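Local atomic coordinates of uncharacterized protein (Bombyx mori, PDB entry 5AZ0), a protein that probably reduces aldehyde or ketone substrates with a nicotinamide coenzyme, as an aldo-keto reductase of the silkworm. Residues D152-E161 and R184-P193; Q214-P225 and L267-P276. All coordinates share one frame; numbering follows the deposited sequence. Where two conformers were deposited one is given.

Interaction 1 (D152-E161 and R184-P193); sequences DYLETWRGFE and RLLTNCNVPP. With ACT (acetate ion), chain I.
Leu-154 and Leu-185 mark the nearest backbone approach between helix segments 153-161 and 184-188, whose axes lie 10.6 Å apart at 55°; from Cys-189 on, the chain has left the second helix and continues past Trp-157 and Glu-161. At the start of the first helix, Arg-184 grips the N-cap residue Asp-152 end-on. NH1 bonds to OD1 of Asp-152 at 2.9 Å and NH2 to its OD2 at 2.8 Å, both on the syn side, with the two flat groups 21° apart. OD1 also takes the capping bond from Leu-154 N, which comes from above the carboxylate plane. Leu-154 CD1 lies over one guanidinium face, while Tyr-153 OH stands at the guanidinium edge, where it receives a weak bond from NH1 and itself donates to acetate OXT at 2.5 Å.

Trp-157 swings CG opposite its backbone N (chi1 -169°), which turns an indole face to Leu-185, whose CD1 sits 3.8 Å from the centroid of the five-membered ring in a CH-pi contact; Phe-160 CB covers the opposite face. Within the ring plane, NE1 donates to Val-191 O at 2.9 Å. Glu-161 OE2 accepts Asn-190 N at 2.7 Å and Val-191 N at 2.9 Å, both from one face of its carboxylate. One acidic oxygen thus satisfies two consecutive amides of the turn, and the indole N-H takes up the carbonyl of Val-191, so polar bonds at both ends bracket an apolar middle.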
loop_
_atom_site.group_PDB
_atom_site.type_symbol
_atom_site.label_atom_id
_atom_site.label_comp_id
_atom_site.label_asym_id
_atom_site.label_seq_id
_atom_site.Cartn_x
_atom_site.Cartn_y
_atom_site.Cartn_z
ATOM N N ASP A 152 5.762 -22.147 1.821
ATOM C CA ASP A 152 6.087 -21.291 2.927
ATOM C C ASP A 152 6.557 -19.877 2.375
ATOM O O ASP A 152 7.308 -19.811 1.441
ATOM C CB ASP A 152 7.189 -21.948 3.712
ATOM C CG ASP A 152 7.451 -21.268 5.043
ATOM O OD1 ASP A 152 6.852 -20.193 5.345
ATOM O OD2 ASP A 152 8.272 -21.846 5.761
ATOM N N TYR A 153 6.109 -18.803 3.001
ATOM C CA TYR A 153 6.514 -17.447 2.646
ATOM C C TYR A 153 8.004 -17.246 2.887
ATOM O O TYR A 153 8.605 -16.391 2.216
ATOM C CB TYR A 153 5.601 -16.366 3.319
ATOM C CG TYR A 153 5.544 -16.512 4.842
ATOM C CD1 TYR A 153 6.626 -16.177 5.626
ATOM C CD2 TYR A 153 4.423 -17.056 5.467
ATOM C CE1 TYR A 153 6.603 -16.329 6.977
ATOM C CE2 TYR A 153 4.386 -17.229 6.851
ATOM C CZ TYR A 153 5.469 -16.862 7.603
ATOM O OH TYR A 153 5.470 -17.023 8.977
ATOM N N LEU A 154 8.625 -18.085 3.740
ATOM C CA LEU A 154 10.050 -18.086 3.841
ATOM C C LEU A 154 10.757 -18.521 2.580
ATOM O O LEU A 154 11.893 -18.023 2.339
ATOM C CB LEU A 154 10.623 -18.918 5.036
ATOM C CG LEU A 154 10.102 -18.566 6.454
ATOM C CD1 LEU A 154 10.795 -19.500 7.481
ATOM C CD2 LEU A 154 10.441 -17.109 6.809
ATOM N N GLU A 155 10.176 -19.470 1.817
ATOM C CA GLU A 155 10.784 -19.873 0.521
ATOM C C GLU A 155 10.613 -18.685 -0.387
ATOM O O GLU A 155 11.536 -18.312 -1.036
ATOM C CB GLU A 155 10.215 -21.123 -0.242
ATOM C CG GLU A 155 11.011 -21.380 -1.573
ATOM C CD GLU A 155 10.434 -22.361 -2.611
ATOM O OE1 GLU A 155 9.776 -23.310 -2.134
ATOM O OE2 GLU A 155 10.700 -22.202 -3.867
ATOM N N THR A 156 9.434 -18.094 -0.430
ATOM C CA THR A 156 9.250 -16.949 -1.303
ATOM C C THR A 156 10.282 -15.826 -1.033
ATOM O O THR A 156 10.853 -15.268 -1.958
ATOM C CB THR A 156 7.856 -16.400 -1.187
ATOM O OG1 THR A 156 6.942 -17.499 -1.236
ATOM C CG2 THR A 156 7.584 -15.389 -2.297
ATOM N N TRP A 157 10.585 -15.629 0.237
ATOM C CA TRP A 157 11.426 -14.574 0.700
ATOM C C TRP A 157 12.820 -14.770 0.248
ATOM O O TRP A 157 13.459 -13.790 -0.108
ATOM C CB TRP A 157 11.313 -14.429 2.227
ATOM C CG TRP A 157 11.989 -13.150 2.708
ATOM C CD1 TRP A 157 13.147 -13.043 3.363
ATOM C CD2 TRP A 157 11.518 -11.835 2.495
ATOM N NE1 TRP A 157 13.432 -11.707 3.622
ATOM C CE2 TRP A 157 12.433 -10.947 3.116
ATOM C CE3 TRP A 157 10.400 -11.305 1.840
ATOM C CZ2 TRP A 157 12.295 -9.552 3.054
ATOM C CZ3 TRP A 157 10.221 -9.913 1.836
ATOM C CH2 TRP A 157 11.170 -9.066 2.412
ATOM N N ARG A 158 13.269 -16.015 0.108
ATOM C CA ARG A 158 14.587 -16.232 -0.488
ATOM C C ARG A 158 14.687 -15.638 -1.909
ATOM O O ARG A 158 15.715 -15.145 -2.296
ATOM C CB ARG A 158 15.013 -17.718 -0.586
ATOM C CG ARG A 158 15.233 -18.435 0.759
ATOM C CD ARG A 158 15.810 -19.908 0.705
ATOM N NE ARG A 158 14.808 -20.953 1.046
ATOM C CZ ARG A 158 14.225 -21.149 2.266
ATOM N NH1 ARG A 158 14.513 -20.406 3.345
ATOM N NH2 ARG A 158 13.303 -22.116 2.418
ATOM N N GLY A 159 13.634 -15.767 -2.682
ATOM C CA GLY A 159 13.558 -15.167 -4.003
ATOM C C GLY A 159 13.583 -13.651 -3.882
ATOM O O GLY A 159 14.225 -13.013 -4.702
ATOM N N PHE A 160 12.899 -13.060 -2.888
ATOM C CA PHE A 160 12.989 -11.562 -2.702
ATOM C C PHE A 160 14.431 -11.174 -2.380
ATOM O O PHE A 160 14.959 -10.242 -2.961
ATOM C CB PHE A 160 12.030 -11.044 -1.622
ATOM C CG PHE A 160 10.649 -10.841 -2.118
ATOM C CD1 PHE A 160 9.853 -11.910 -2.445
ATOM C CD2 PHE A 160 10.171 -9.578 -2.319
ATOM C CE1 PHE A 160 8.590 -11.729 -2.961
ATOM C CE2 PHE A 160 8.929 -9.383 -2.815
ATOM C CZ PHE A 160 8.152 -10.460 -3.182
ATOM N N GLU A 161 15.119 -11.957 -1.544
ATOM C CA GLU A 161 16.525 -11.686 -1.241
ATOM C C GLU A 161 17.415 -11.821 -2.469
ATOM O O GLU A 161 18.389 -11.047 -2.611
ATOM C CB GLU A 161 17.055 -12.586 -0.058
ATOM C CG GLU A 161 16.299 -12.272 1.244
ATOM C CD GLU A 161 16.583 -13.238 2.421
ATOM O OE1 GLU A 161 16.986 -14.352 2.128
ATOM O OE2 GLU A 161 16.323 -12.919 3.599
ATOM N N ARG A 184 7.911 -14.602 12.615
ATOM C CA ARG A 184 8.562 -15.762 12.008
ATOM C C ARG A 184 9.465 -15.306 10.828
ATOM O O ARG A 184 10.597 -15.761 10.640
ATOM C CB ARG A 184 7.500 -16.746 11.484
ATOM C CG ARG A 184 8.113 -18.080 11.032
ATOM C CD ARG A 184 7.091 -19.216 11.108
ATOM N NE ARG A 184 7.623 -20.388 10.380
ATOM C CZ ARG A 184 7.584 -20.603 9.049
ATOM N NH1 ARG A 184 7.068 -19.734 8.187
ATOM N NH2 ARG A 184 8.106 -21.721 8.557
ATOM N N LEU A 185 8.965 -14.357 10.049
ATOM C CA LEU A 185 9.847 -13.820 8.933
ATOM C C LEU A 185 11.117 -13.185 9.496
ATOM O O LEU A 185 12.250 -13.482 9.085
ATOM C CB LEU A 185 9.013 -12.859 8.049
ATOM C CG LEU A 185 9.851 -12.191 6.958
ATOM C CD1 LEU A 185 10.513 -13.236 6.093
ATOM C CD2 LEU A 185 8.959 -11.283 6.140
ATOM N N LEU A 186 10.948 -12.318 10.483
ATOM C CA LEU A 186 12.093 -11.613 11.072
ATOM C C LEU A 186 13.085 -12.539 11.795
ATOM O O LEU A 186 14.300 -12.279 11.815
ATOM C CB LEU A 186 11.612 -10.508 12.014
ATOM C CG LEU A 186 11.010 -9.259 11.348
ATOM C CD1 LEU A 186 10.330 -8.420 12.394
ATOM C CD2 LEU A 186 12.121 -8.444 10.739
ATOM N N THR A 187 12.567 -13.654 12.309
ATOM C CA THR A 187 13.426 -14.631 13.003
ATOM C C THR A 187 14.221 -15.443 12.030
ATOM O O THR A 187 15.334 -15.836 12.344
ATOM C CB THR A 187 12.581 -15.626 13.840
ATOM O OG1 THR A 187 11.845 -14.875 14.765
ATOM C CG2 THR A 187 13.446 -16.654 14.599
ATOM N N ASN A 188 13.672 -15.694 10.848
ATOM C CA ASN A 188 14.337 -16.555 9.843
ATOM C C ASN A 188 15.067 -15.905 8.617
ATOM O O ASN A 188 15.871 -16.551 7.951
ATOM C CB ASN A 188 13.282 -17.565 9.395
ATOM C CG ASN A 188 12.948 -18.589 10.545
ATOM O OD1 ASN A 188 13.748 -19.449 10.819
ATOM N ND2 ASN A 188 11.844 -18.397 11.255
ATOM N N CYS A 189 14.775 -14.654 8.298
ATOM C CA CYS A 189 15.310 -14.043 7.058
ATOM C C CYS A 189 16.762 -13.754 7.128
ATOM O O CYS A 189 17.286 -13.754 8.186
ATOM C CB CYS A 189 14.561 -12.747 6.800
ATOM S SG CYS A 189 14.782 -11.513 8.110
ATOM N N ASN A 190 17.428 -13.523 6.005
ATOM C CA ASN A 190 18.758 -12.952 6.022
ATOM C C ASN A 190 18.670 -11.429 5.907
ATOM O O ASN A 190 19.457 -10.732 6.502
ATOM C CB ASN A 190 19.623 -13.520 4.888
ATOM C CG ASN A 190 19.929 -15.018 5.077
ATOM O OD1 ASN A 190 19.942 -15.549 6.170
ATOM N ND2 ASN A 190 20.117 -15.683 4.014
ATOM N N VAL A 191 17.746 -10.914 5.128
ATOM C CA VAL A 191 17.581 -9.443 4.984
ATOM C C VAL A 191 16.166 -9.209 5.488
ATOM O O VAL A 191 15.229 -9.841 4.989
ATOM C CB VAL A 191 17.731 -8.994 3.529
ATOM C CG1 VAL A 191 17.498 -7.511 3.402
ATOM C CG2 VAL A 191 19.090 -9.356 2.964
ATOM N N PRO A 192 15.973 -8.288 6.454
ATOM C CA PRO A 192 14.603 -8.097 6.909
ATOM C C PRO A 192 13.753 -7.307 5.927
ATOM O O PRO A 192 14.296 -6.532 5.170
ATOM C CB PRO A 192 14.780 -7.309 8.195
ATOM C CG PRO A 192 15.963 -6.467 7.887
ATOM C CD PRO A 192 16.882 -7.270 7.030
ATOM N N PRO A 193 12.434 -7.480 5.972
ATOM C CA PRO A 193 11.582 -6.634 5.196
ATOM C C PRO A 193 11.733 -5.192 5.634
ATOM O O PRO A 193 11.900 -4.912 6.853
ATOM C CB PRO A 193 10.202 -7.105 5.548
ATOM C CG PRO A 193 10.347 -7.706 6.957
ATOM C CD PRO A 193 11.682 -8.363 6.882
HETATM C C ACT I . 2.898 -18.069 10.922
HETATM O O ACT I . 1.689 -17.800 11.072
HETATM O OXT ACT I . 3.448 -18.268 9.799
HETATM C CH3 ACT I . 3.657 -18.163 12.199
#

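Interaction 2 (Q214-P225 and L267-P276); sequences QANEVVVVAYSP and LYQRGIVSIP
The last two parallel strands of the (beta/alpha)8 barrel, 219-223 and 273-274, meet here, with Val-221 bridged to Val-273 and Ala-222 to Ser-274. Three backbone bonds join them: Val-273 N to Val-220 O at 3.1 Å, Ala-222 N to Val-273 O at 2.7 Å, and Ile-275 N to Ala-222 O at 3.0 Å. Val-221 and Val-273 lie side by side and point the same way. Because Val-221 CG1 is anti to its own amide nitrogen (chi1 170°), that methyl extends to Ile-275 CG1 at 3.5 Å, leaving CG2 against Val-273 CB. Val-273 and Ile-275 also touch His-68, and Ile-275 touches Asp-70, on strand 68-70.

On the other face, Ala-222 CB rests on Ile-272 CG2 at 3.7 Å. Pro-225 CB, past the strand end, meets Leu-267 CD1 of helix 259-269 at 3.6 Å.

Before the strands, the extended side chain of Gln-214 spans two helix ends. Its NE2 donates almost straight (177°) to Arg-270 O at 3.0 Å, in both the amide and the carbonyl plane. A water accepts from this NE2 and from Val-220 N and donates to the carbonyl O of Gly-271, the Schellman glycine that ends helix 259-269. A second water links Ser-224 N to Ile-275 O. Consecutive parallel strands, each entered from the end of a helix, are the hallmark of the TIM barrel that aldo-keto reductases share.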
loop_
_atom_site.group_PDB
_atom_site.type_symbol
_atom_site.label_atom_id
_atom_site.label_comp_id
_atom_site.label_asym_id
_atom_site.label_seq_id
_atom_site.Cartn_x
_atom_site.Cartn_y
_atom_site.Cartn_z
ATOM N N GLN A 214 7.181 -1.340 14.111
ATOM C CA GLN A 214 7.990 -0.176 14.460
ATOM C C GLN A 214 9.039 -0.541 15.473
ATOM O O GLN A 214 10.183 -0.054 15.313
ATOM C CB GLN A 214 7.124 0.980 14.940
ATOM C CG GLN A 214 6.223 1.466 13.782
ATOM C CD GLN A 214 5.358 2.638 14.172
ATOM O OE1 GLN A 214 5.111 2.815 15.336
ATOM N NE2 GLN A 214 4.917 3.448 13.207
ATOM N N ALA A 215 8.730 -1.448 16.447
ATOM C CA ALA A 215 9.824 -1.872 17.382
ATOM C C ALA A 215 10.909 -2.620 16.671
ATOM O O ALA A 215 12.004 -2.678 17.186
ATOM C CB ALA A 215 9.313 -2.759 18.543
ATOM N N ASN A 216 10.598 -3.275 15.539
ATOM C CA ASN A 216 11.595 -3.975 14.769
ATOM C C ASN A 216 12.104 -3.186 13.558
ATOM O O ASN A 216 12.730 -3.743 12.661
ATOM C CB ASN A 216 11.044 -5.302 14.382
ATOM C CG ASN A 216 10.968 -6.254 15.579
ATOM O OD1 ASN A 216 11.950 -6.870 15.907
ATOM N ND2 ASN A 216 9.853 -6.323 16.230
ATOM N N GLU A 217 11.855 -1.882 13.561
ATOM C CA GLU A 217 12.297 -0.974 12.508
ATOM C C GLU A 217 11.783 -1.262 11.100
ATOM O O GLU A 217 12.363 -0.810 10.122
ATOM C CB GLU A 217 13.768 -0.883 12.432
ATOM C CG GLU A 217 14.579 -0.871 13.714
ATOM C CD GLU A 217 14.388 0.330 14.566
ATOM O OE1 GLU A 217 13.625 1.271 14.178
ATOM O OE2 GLU A 217 15.063 0.324 15.615
ATOM N N VAL A 218 10.643 -1.925 11.022
ATOM C CA VAL A 218 9.913 -2.100 9.777
ATOM C C VAL A 218 8.920 -0.971 9.710
ATOM O O VAL A 218 8.210 -0.694 10.704
ATOM C CB VAL A 218 9.188 -3.440 9.779
ATOM C CG1 VAL A 218 8.319 -3.646 8.557
ATOM C CG2 VAL A 218 10.199 -4.579 9.994
ATOM N N VAL A 219 8.906 -0.266 8.581
ATOM C CA VAL A 219 7.945 0.817 8.335
ATOM C C VAL A 219 6.608 0.249 7.902
ATOM O O VAL A 219 6.530 -0.680 7.071
ATOM C CB VAL A 219 8.492 1.770 7.298
ATOM C CG1 VAL A 219 7.433 2.790 6.851
ATOM C CG2 VAL A 219 9.698 2.484 7.900
ATOM N N VAL A 220 5.554 0.792 8.491
ATOM C CA VAL A 220 4.225 0.410 8.198
ATOM C C VAL A 220 3.642 1.330 7.109
ATOM O O VAL A 220 3.757 2.557 7.216
ATOM C CB VAL A 220 3.325 0.489 9.436
ATOM C CG1 VAL A 220 1.894 0.159 9.067
ATOM C CG2 VAL A 220 3.797 -0.505 10.457
ATOM N N VAL A 221 2.989 0.732 6.116
ATOM C CA VAL A 221 2.438 1.482 4.996
ATOM C C VAL A 221 1.013 1.122 4.946
ATOM O O VAL A 221 0.699 -0.040 4.815
ATOM C CB VAL A 221 3.144 1.164 3.651
ATOM C CG1 VAL A 221 2.378 1.785 2.434
ATOM C CG2 VAL A 221 4.605 1.641 3.708
ATOM N N ALA A 222 0.140 2.132 5.032
ATOM C CA ALA A 222 -1.298 1.892 5.096
ATOM C C ALA A 222 -1.974 2.014 3.730
ATOM O O ALA A 222 -1.922 3.094 3.145
ATOM C CB ALA A 222 -1.949 2.898 6.036
ATOM N N TYR A 223 -2.611 0.954 3.272
ATOM C CA TYR A 223 -3.654 1.076 2.263
ATOM C C TYR A 223 -5.049 1.179 2.882
ATOM O O TYR A 223 -5.219 0.922 4.061
ATOM C CB TYR A 223 -3.559 -0.015 1.222
ATOM C CG TYR A 223 -3.951 -1.417 1.597
ATOM C CD1 TYR A 223 -5.284 -1.822 1.571
ATOM C CD2 TYR A 223 -2.998 -2.359 1.938
ATOM C CE1 TYR A 223 -5.628 -3.109 1.899
ATOM C CE2 TYR A 223 -3.349 -3.630 2.230
ATOM C CZ TYR A 223 -4.647 -4.016 2.229
ATOM O OH TYR A 223 -4.968 -5.356 2.494
ATOM N N SER A 224 -6.030 1.599 2.077
ATOM C CA SER A 224 -7.373 1.996 2.531
ATOM C C SER A 224 -7.340 2.812 3.785
ATOM O O SER A 224 -7.984 2.454 4.737
ATOM C CB SER A 224 -8.279 0.794 2.816
ATOM O OG SER A 224 -8.431 0.001 1.665
ATOM N N PRO A 225 -6.588 3.903 3.792
ATOM C CA PRO A 225 -6.398 4.740 4.954
ATOM C C PRO A 225 -7.679 5.447 5.430
ATOM O O PRO A 225 -7.729 5.886 6.572
ATOM C CB PRO A 225 -5.316 5.730 4.509
ATOM C CG PRO A 225 -5.524 5.813 3.004
ATOM C CD PRO A 225 -5.902 4.433 2.597
ATOM N N LEU A 267 -2.575 9.364 10.813
ATOM C CA LEU A 267 -1.702 8.230 10.373
ATOM C C LEU A 267 -0.289 8.687 10.290
ATOM O O LEU A 267 0.653 7.994 10.786
ATOM C CB LEU A 267 -2.153 7.579 9.044
ATOM C CG LEU A 267 -3.530 6.921 9.147
ATOM C CD1 LEU A 267 -4.084 6.487 7.811
ATOM C CD2 LEU A 267 -3.524 5.704 10.079
ATOM N N TYR A 268 -0.098 9.887 9.737
ATOM C CA TYR A 268 1.253 10.402 9.602
ATOM C C TYR A 268 1.871 10.543 10.952
ATOM O O TYR A 268 3.053 10.258 11.151
ATOM C CB TYR A 268 1.239 11.757 8.892
ATOM C CG TYR A 268 2.520 12.479 8.989
ATOM C CD1 TYR A 268 3.632 12.005 8.377
ATOM C CD2 TYR A 268 2.629 13.648 9.731
ATOM C CE1 TYR A 268 4.852 12.651 8.471
ATOM C CE2 TYR A 268 3.860 14.329 9.830
ATOM C CZ TYR A 268 4.987 13.818 9.196
ATOM O OH TYR A 268 6.254 14.459 9.314
ATOM N N GLN A 269 1.066 11.060 11.878
ATOM C CA GLN A 269 1.504 11.280 13.232
ATOM C C GLN A 269 1.734 9.961 14.024
ATOM O O GLN A 269 2.519 9.974 14.921
ATOM C CB GLN A 269 0.483 12.144 13.993
ATOM C CG GLN A 269 1.096 12.778 15.253
ATOM C CD GLN A 269 0.246 13.917 15.846
ATOM O OE1 GLN A 269 -0.137 14.861 15.147
ATOM N NE2 GLN A 269 -0.049 13.810 17.131
ATOM N N ARG A 270 1.074 8.858 13.650
ATOM C CA ARG A 270 1.473 7.513 14.097
ATOM C C ARG A 270 2.768 6.989 13.469
ATOM O O ARG A 270 3.216 5.883 13.824
ATOM C CB ARG A 270 0.361 6.501 13.885
ATOM C CG ARG A 270 -0.987 6.887 14.480
ATOM C CD ARG A 270 -1.995 5.722 14.391
ATOM N NE ARG A 270 -1.459 4.467 14.957
ATOM C CZ ARG A 270 -1.941 3.263 14.664
ATOM N NH1 ARG A 270 -2.960 3.119 13.826
ATOM N NH2 ARG A 270 -1.363 2.187 15.160
ATOM N N GLY A 271 3.411 7.763 12.586
ATOM C CA GLY A 271 4.593 7.280 11.853
ATOM C C GLY A 271 4.269 6.266 10.742
ATOM O O GLY A 271 5.111 5.464 10.359
ATOM N N ILE A 272 3.061 6.331 10.216
ATOM C CA ILE A 272 2.581 5.420 9.206
ATOM C C ILE A 272 2.499 6.160 7.853
ATOM O O ILE A 272 1.977 7.270 7.807
ATOM C CB ILE A 272 1.179 4.902 9.604
ATOM C CG1 ILE A 272 1.338 4.056 10.870
ATOM C CG2 ILE A 272 0.590 4.064 8.500
ATOM C CD1 ILE A 272 0.036 3.532 11.490
ATOM N N VAL A 273 3.025 5.503 6.787
ATOM C CA VAL A 273 2.994 5.971 5.426
ATOM C C VAL A 273 1.587 5.675 4.939
ATOM O O VAL A 273 1.100 4.612 5.197
ATOM C CB VAL A 273 4.034 5.208 4.537
ATOM C CG1 VAL A 273 3.867 5.582 3.072
ATOM C CG2 VAL A 273 5.488 5.394 5.040
ATOM N N SER A 274 0.925 6.623 4.268
ATOM C CA SER A 274 -0.397 6.417 3.651
ATOM C C SER A 274 -0.334 6.364 2.128
ATOM O O SER A 274 0.387 7.162 1.519
ATOM C CB SER A 274 -1.318 7.561 3.999
ATOM O OG SER A 274 -1.732 7.354 5.347
ATOM N N ILE A 275 -1.157 5.492 1.556
ATOM C CA ILE A 275 -1.370 5.325 0.132
ATOM C C ILE A 275 -2.861 5.499 -0.182
ATOM O O ILE A 275 -3.576 4.554 -0.543
ATOM C CB ILE A 275 -1.014 3.913 -0.409
ATOM C CG1 ILE A 275 0.341 3.408 0.053
ATOM C CG2 ILE A 275 -1.064 3.911 -1.952
ATOM C CD1 ILE A 275 1.506 4.279 -0.233
ATOM N N PRO A 276 -3.347 6.729 -0.079
ATOM C CA PRO A 276 -4.683 6.972 -0.613
ATOM C C PRO A 276 -4.770 6.771 -2.135
ATOM O O PRO A 276 -3.779 6.962 -2.827
ATOM C CB PRO A 276 -4.922 8.420 -0.305
ATOM C CG PRO A 276 -3.553 9.012 -0.319
ATOM C CD PRO A 276 -2.655 7.970 0.301
HETATM O O HOH W 1 6.073 2.932 10.506
HETATM O O HOH W 2 -5.612 2.957 -0.692
#

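The centres of interactions 1 and 2 are about 21 Å apart, yet the two contacts touch: Pro-193 O lies 3.6 Å from Val-218 CG2, and Leu-186 CD1 packs at 3.8 Å against Asn-216 CB. Strand 195-199 makes the connection, since it begins two residues after Pro-193 and pairs with strand 219-223. Interaction 1 joins outer helices of the barrel, where an acetate, probably from the crystallisation liquor, is bound, while interaction 2 belongs to the strand wall. Tyr-223, whose hydroxyl is bonded to Asn-176, closes strand 219-223; in related aldo-keto reductases a tyrosine at this strand end stacks on the nicotinamide, so interaction 2 probably borders the coenzyme site.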